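Long-range contacts in prolyl-4 hydroxylase (Chlamydomonas reinhardtii, PDB 2V4A), which probably hydroxylates proline residues of peptide substrates at the 4-position, as an iron(II)- and 2-oxoglutarate-dependent oxygenase: residues S28-L33 against M191-K196; G139-T144 against W223-P228. All blocks are in the same frame, centred on the assembly; numbering follows the deposited sequence.

Contacts 1 and 2 lie in one antiparallel sheet, their centres about 13 Å apart. Four strands stand next to each other in the order 30-34, 189-193, 141-148 and 218-225; contact 1 joins the first two and contact 2 the last two. The middle junction connects the contacts: Val142 and Thr144 of contact 2 make probable backbone hydrogen bonds with Ser194 and Phe192 of contact 1. Along the chain the segments alternate, 28-33, 139-144, 191-196, 223-228, so strands that are neighbours in space come from distant parts of the sequence. Such interleaving agrees with the double-stranded beta-helix known in 2-oxoglutarate oxygenases, and contact 1 attaches the early strand 30-34 to strand 189-193.

Contact 1: S28-L33 against M191-K196; sequences SPRAFL and MFYSLK
Strands 30-34 and 189-193 of the large antiparallel sheet meet here through the pairs Ala31–Phe192 and Phe32–Met191, in a fold that fits the double-stranded beta-helix of 2-oxoglutarate oxygenases. Their short segments run at 173° to each other, almost exactly antiparallel. Phe32 and Met191, the latter deposited as selenomethionine, form the hydrogen-bonded pair: Phe32 N donates to Met191 O at 2.9 Å, and Met191 N answers to Phe32 O, also at 2.9 Å. Ala31 and Phe192 make the non-hydrogen-bonded pair, with Ala31 CB 3.7 Å from Phe192 CB.

Arg30 O takes several partners at once. Tyr193 N donates to it over 3.1 Å, Phe192 CA approaches it to 3.2 Å in a CA-H...O contact, and the oxygen lies at the edge of the Tyr193 ring, in its plane. Beyond this point a water continues the ladder, accepting from Arg30 N at 2.8 Å and donating to Tyr193 O at 2.8 Å.

The side chains of Arg30 and Tyr193 meet through carbon: Arg30 CD lies 3.8 Å from Tyr193 CD1. The arginine chain bends at chi3, and the guanidinium plane stands 69° from that of the ring, so the contact is made by the aliphatic part of Arg30 and not by a stack. Phe192 behaves differently. Its CG sits between the backbone N and the carbonyl carbon (chi1 61°), a torsion that leads the ring away from 28-33 while CB stays against Ala31.

On the far side of 30-34 runs strand 22-27, whose Leu25 and Val23 bond through the backbone to Ala31 and Leu33, and the Phe32 ring meets that of His24. On the far side of 189-193 runs strand 141-148, with Val143 touching Met191 and Tyr193, while the Phe192 ring packs edge-to-face with His207.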
loop_
_atom_site.group_PDB
_atom_site.type_symbol
_atom_site.label_atom_id
_atom_site.label_comp_id
_atom_site.label_asym_id
_atom_site.label_seq_id
_atom_site.Cartn_x
_atom_site.Cartn_y
_atom_site.Cartn_z
ATOM N N SER A 28 0.796 0.322 16.727
ATOM C CA SER A 28 2.237 0.057 16.629
ATOM C C SER A 28 2.495 -1.003 15.533
ATOM O O SER A 28 2.509 -2.194 15.820
ATOM C CB SER A 28 2.786 -0.382 18.004
ATOM O OG SER A 28 4.193 -0.631 17.944
ATOM N N PRO A 29 2.604 -0.593 14.239
ATOM C CA PRO A 29 2.640 0.775 13.716
ATOM C C PRO A 29 1.196 1.292 13.665
ATOM O O PRO A 29 0.246 0.477 13.607
ATOM C CB PRO A 29 3.222 0.582 12.292
ATOM C CG PRO A 29 2.713 -0.794 11.862
ATOM C CD PRO A 29 2.590 -1.612 13.161
ATOM N N ARG A 30 1.013 2.609 13.674
ATOM C CA ARG A 30 -0.345 3.158 13.484
ATOM C C ARG A 30 -0.820 2.770 12.087
ATOM O O ARG A 30 -0.171 3.135 11.102
ATOM C CB ARG A 30 -0.330 4.669 13.710
ATOM C CG ARG A 30 -1.701 5.318 13.623
ATOM C CD ARG A 30 -1.613 6.837 13.703
ATOM N NE ARG A 30 -1.019 7.311 14.968
ATOM C CZ ARG A 30 -1.507 8.260 15.766
ATOM N NH1 ARG A 30 -2.636 8.887 15.480
ATOM N NH2 ARG A 30 -0.858 8.578 16.873
ATOM N N ALA A 31 -1.885 1.967 11.997
ATOM C CA ALA A 31 -2.270 1.331 10.691
ATOM C C ALA A 31 -3.797 1.193 10.514
ATOM O O ALA A 31 -4.536 0.928 11.473
ATOM C CB ALA A 31 -1.547 -0.071 10.500
ATOM N N PHE A 32 -4.259 1.393 9.269
ATOM C CA PHE A 32 -5.661 1.335 8.904
ATOM C C PHE A 32 -5.782 0.545 7.611
ATOM O O PHE A 32 -4.940 0.695 6.731
ATOM C CB PHE A 32 -6.226 2.759 8.617
ATOM C CG PHE A 32 -6.186 3.668 9.792
ATOM C CD1 PHE A 32 -7.248 3.700 10.717
ATOM C CD2 PHE A 32 -5.060 4.477 10.021
ATOM C CE1 PHE A 32 -7.181 4.536 11.845
ATOM C CE2 PHE A 32 -4.986 5.317 11.161
ATOM C CZ PHE A 32 -6.029 5.338 12.072
ATOM N N LEU A 33 -6.833 -0.275 7.508
ATOM C CA LEU A 33 -7.249 -0.881 6.252
ATOM C C LEU A 33 -8.384 -0.056 5.637
ATOM O O LEU A 33 -9.391 0.265 6.330
ATOM C CB LEU A 33 -7.720 -2.322 6.518
ATOM C CG LEU A 33 -8.154 -3.160 5.294
ATOM C CD1 LEU A 33 -6.970 -3.456 4.381
ATOM C CD2 LEU A 33 -8.816 -4.462 5.746
HETATM N N MSE A 191 -2.849 1.354 4.901
HETATM C CA MSE A 191 -2.165 2.626 5.162
HETATM C C MSE A 191 -1.478 2.545 6.547
HETATM O O MSE A 191 -2.111 2.173 7.521
HETATM C CB MSE A 191 -3.243 3.738 5.182
HETATM C CG MSE A 191 -2.735 5.127 5.374
HETATM SE SE MSE A 191 -4.259 6.357 5.664
HETATM C CE MSE A 191 -3.115 7.451 6.698
ATOM N N PHE A 192 -0.210 2.935 6.626
ATOM C CA PHE A 192 0.476 2.939 7.939
ATOM C C PHE A 192 1.580 3.989 8.022
ATOM O O PHE A 192 2.104 4.424 6.993
ATOM C CB PHE A 192 0.978 1.529 8.324
ATOM C CG PHE A 192 1.986 0.924 7.365
ATOM C CD1 PHE A 192 1.561 0.120 6.324
ATOM C CD2 PHE A 192 3.381 1.114 7.554
ATOM C CE1 PHE A 192 2.503 -0.474 5.416
ATOM C CE2 PHE A 192 4.321 0.517 6.686
ATOM C CZ PHE A 192 3.878 -0.284 5.608
ATOM N N TYR A 193 1.885 4.417 9.244
ATOM C CA TYR A 193 2.864 5.468 9.501
ATOM C C TYR A 193 4.176 4.870 9.911
ATOM O O TYR A 193 4.221 3.964 10.733
ATOM C CB TYR A 193 2.386 6.390 10.639
ATOM C CG TYR A 193 1.193 7.220 10.259
ATOM C CD1 TYR A 193 -0.082 6.661 10.244
ATOM C CD2 TYR A 193 1.338 8.566 9.920
ATOM C CE1 TYR A 193 -1.207 7.429 9.898
ATOM C CE2 TYR A 193 0.230 9.326 9.556
ATOM C CZ TYR A 193 -1.036 8.752 9.563
ATOM O OH TYR A 193 -2.138 9.473 9.200
ATOM N N SER A 194 5.246 5.403 9.361
ATOM C CA SER A 194 6.581 4.868 9.632
ATOM C C SER A 194 7.307 5.762 10.642
ATOM O O SER A 194 8.391 5.425 11.080
ATOM C CB SER A 194 7.384 4.729 8.347
ATOM O OG SER A 194 7.330 5.919 7.609
ATOM N N LEU A 195 6.698 6.902 10.993
ATOM C CA LEU A 195 7.220 7.768 12.062
ATOM C C LEU A 195 6.178 7.935 13.152
ATOM O O LEU A 195 4.984 7.919 12.870
ATOM C CB LEU A 195 7.591 9.165 11.542
ATOM C CG LEU A 195 8.566 9.332 10.359
ATOM C CD1 LEU A 195 8.737 10.837 9.925
ATOM C CD2 LEU A 195 9.911 8.679 10.675
ATOM N N LYS A 196 6.648 8.123 14.386
ATOM C CA LYS A 196 5.832 8.518 15.522
ATOM C C LYS A 196 5.466 9.987 15.323
ATOM O O LYS A 196 6.059 10.652 14.471
ATOM C CB LYS A 196 6.604 8.326 16.845
ATOM C CG LYS A 196 7.087 6.890 17.077
ATOM C CD LYS A 196 5.893 5.964 17.339
ATOM C CE LYS A 196 6.210 4.915 18.399
ATOM N NZ LYS A 196 4.965 4.339 19.025
HETATM O O HOH W 1 3.422 4.080 13.436
#

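Contact 2: G139-T144 against W223-P228; sequences GQRVVT and WIHVAP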
loop_
_atom_site.group_PDB
_atom_site.type_symbol
_atom_site.label_atom_id
_atom_site.label_comp_id
_atom_site.label_asym_id
_atom_site.label_seq_id
_atom_site.Cartn_x
_atom_site.Cartn_y
_atom_site.Cartn_z
ATOM N N GLY A 139 12.425 14.977 2.578
ATOM C CA GLY A 139 12.798 14.546 3.931
ATOM C C GLY A 139 12.369 13.095 4.174
ATOM O O GLY A 139 12.359 12.300 3.263
ATOM N N GLN A 140 11.999 12.764 5.403
ATOM C CA GLN A 140 11.700 11.385 5.770
ATOM C C GLN A 140 10.415 10.935 5.101
ATOM O O GLN A 140 9.511 11.749 4.936
ATOM C CB GLN A 140 11.489 11.270 7.288
ATOM C CG GLN A 140 12.756 11.381 8.196
ATOM C CD GLN A 140 13.726 10.242 7.958
ATOM O OE1 GLN A 140 13.378 9.081 8.153
ATOM N NE2 GLN A 140 14.941 10.565 7.523
ATOM N N ARG A 141 10.351 9.664 4.688
ATOM C CA ARG A 141 9.052 8.985 4.458
ATOM C C ARG A 141 8.246 8.876 5.766
ATOM O O ARG A 141 8.827 8.620 6.826
ATOM C CB ARG A 141 9.265 7.600 3.894
ATOM C CG ARG A 141 9.629 7.590 2.428
ATOM C CD ARG A 141 10.106 6.190 2.049
ATOM N NE ARG A 141 10.196 6.012 0.611
ATOM C CZ ARG A 141 10.586 4.876 0.030
ATOM N NH1 ARG A 141 10.930 3.829 0.785
ATOM N NH2 ARG A 141 10.639 4.783 -1.305
ATOM N N VAL A 142 6.931 9.125 5.694
ATOM C CA VAL A 142 6.078 9.194 6.875
ATOM C C VAL A 142 4.900 8.230 6.733
ATOM O O VAL A 142 4.454 7.655 7.726
ATOM C CB VAL A 142 5.602 10.634 7.197
ATOM C CG1 VAL A 142 4.812 11.236 6.073
ATOM C CG2 VAL A 142 4.792 10.700 8.503
ATOM N N VAL A 143 4.404 8.035 5.516
ATOM C CA VAL A 143 3.246 7.136 5.357
ATOM C C VAL A 143 3.466 6.276 4.137
ATOM O O VAL A 143 3.889 6.774 3.087
ATOM C CB VAL A 143 1.926 7.933 5.106
ATOM C CG1 VAL A 143 0.756 6.980 4.749
ATOM C CG2 VAL A 143 1.562 8.771 6.340
ATOM N N THR A 144 3.124 5.006 4.284
ATOM C CA THR A 144 3.057 4.057 3.218
ATOM C C THR A 144 1.619 3.677 2.948
ATOM O O THR A 144 0.858 3.397 3.871
ATOM C CB THR A 144 3.826 2.762 3.576
ATOM O OG1 THR A 144 5.141 3.096 4.020
ATOM C CG2 THR A 144 3.935 1.818 2.344
ATOM N N TRP A 223 4.601 5.869 -1.448
ATOM C CA TRP A 223 5.249 6.452 -0.271
ATOM C C TRP A 223 5.103 7.975 -0.305
ATOM O O TRP A 223 5.152 8.599 -1.388
ATOM C CB TRP A 223 6.729 6.114 -0.251
ATOM C CG TRP A 223 6.981 4.724 0.172
ATOM C CD1 TRP A 223 6.895 4.232 1.426
ATOM C CD2 TRP A 223 7.339 3.642 -0.667
ATOM N NE1 TRP A 223 7.215 2.903 1.441
ATOM C CE2 TRP A 223 7.488 2.510 0.161
ATOM C CE3 TRP A 223 7.592 3.520 -2.053
ATOM C CZ2 TRP A 223 7.861 1.261 -0.335
ATOM C CZ3 TRP A 223 7.947 2.269 -2.553
ATOM C CH2 TRP A 223 8.082 1.159 -1.692
ATOM N N ILE A 224 4.926 8.541 0.882
ATOM C CA ILE A 224 4.642 9.954 1.050
ATOM C C ILE A 224 5.573 10.498 2.122
ATOM O O ILE A 224 5.789 9.827 3.150
ATOM C CB ILE A 224 3.184 10.124 1.540
ATOM C CG1 ILE A 224 2.213 9.512 0.521
ATOM C CG2 ILE A 224 2.866 11.636 1.858
ATOM C CD1 ILE A 224 0.832 9.361 1.133
ATOM N N HIS A 225 6.110 11.712 1.908
ATOM C CA HIS A 225 7.106 12.287 2.779
ATOM C C HIS A 225 6.558 13.368 3.698
ATOM O O HIS A 225 5.477 13.879 3.461
ATOM C CB HIS A 225 8.251 12.903 1.932
ATOM C CG HIS A 225 9.048 11.878 1.183
ATOM N ND1 HIS A 225 10.360 11.573 1.481
ATOM C CD2 HIS A 225 8.698 11.064 0.161
ATOM C CE1 HIS A 225 10.790 10.626 0.664
ATOM N NE2 HIS A 225 9.805 10.309 -0.157
ATOM N N VAL A 226 7.356 13.759 4.691
ATOM C CA VAL A 226 6.951 14.813 5.660
ATOM C C VAL A 226 6.928 16.215 5.022
ATOM O O VAL A 226 6.237 17.111 5.506
ATOM C CB VAL A 226 7.874 14.837 6.909
ATOM C CG1 VAL A 226 7.830 13.515 7.640
ATOM C CG2 VAL A 226 9.343 15.190 6.508
ATOM N N ALA A 227 7.689 16.389 3.934
ATOM C CA ALA A 227 7.802 17.678 3.254
ATOM C C ALA A 227 7.734 17.540 1.730
ATOM O O ALA A 227 7.890 16.445 1.203
ATOM C CB ALA A 227 9.102 18.409 3.675
ATOM N N PRO A 228 7.516 18.668 1.020
ATOM C CA PRO A 228 7.464 18.694 -0.450
ATOM C C PRO A 228 8.738 18.150 -1.100
ATOM O O PRO A 228 9.838 18.399 -0.619
ATOM C CB PRO A 228 7.313 20.189 -0.764
ATOM C CG PRO A 228 6.659 20.762 0.472
ATOM C CD PRO A 228 7.270 20.008 1.604
HETATM O O HOH W 2 7.349 1.227 3.645
#
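Val142 and Val143 both face Ile224, which makes a classic beta bulge between strands 141-148 and 218-225. Ile224 O accepts twice, from Val142 N at 2.9 Å and from Val143 N at 3.3 Å; Ile224 N is satisfied by Val143 O at 3.0 Å. Past the bulge, Val226 N donates to Gln140 O at 3.0 Å.

His225 has both ring nitrogens engaged. ND1 donates to Gly139 O at 2.8 Å; the oxygen lies in the ring plane, although the donor stands 49° out of the carbonyl plane. NE2 is hydrogen-bonded to Glu107, whose carboxylate also forms a salt bridge with Arg141 NE.

An extended chain carries the Arg141 guanidinium flat over Trp223 (planes 9° apart), with CZ 3.7 Å from the centroid of its five-membered ring, a cation-pi stack; on the way, Arg141 CG passes over a face of the His225 ring. Trp223 NE1 donates to a water at 2.8 Å, which also bonds Thr144 OG1 at 2.9 Å. A leucine in place of Trp223 would probably leave the guanidinium without its flat support and the water without its indole N-H donor.

Strand 189-193 flanks 141-148 and strand 106-113 flanks 218-225, while Ile224 packs on Val95 and Thr99 of helix 86-99.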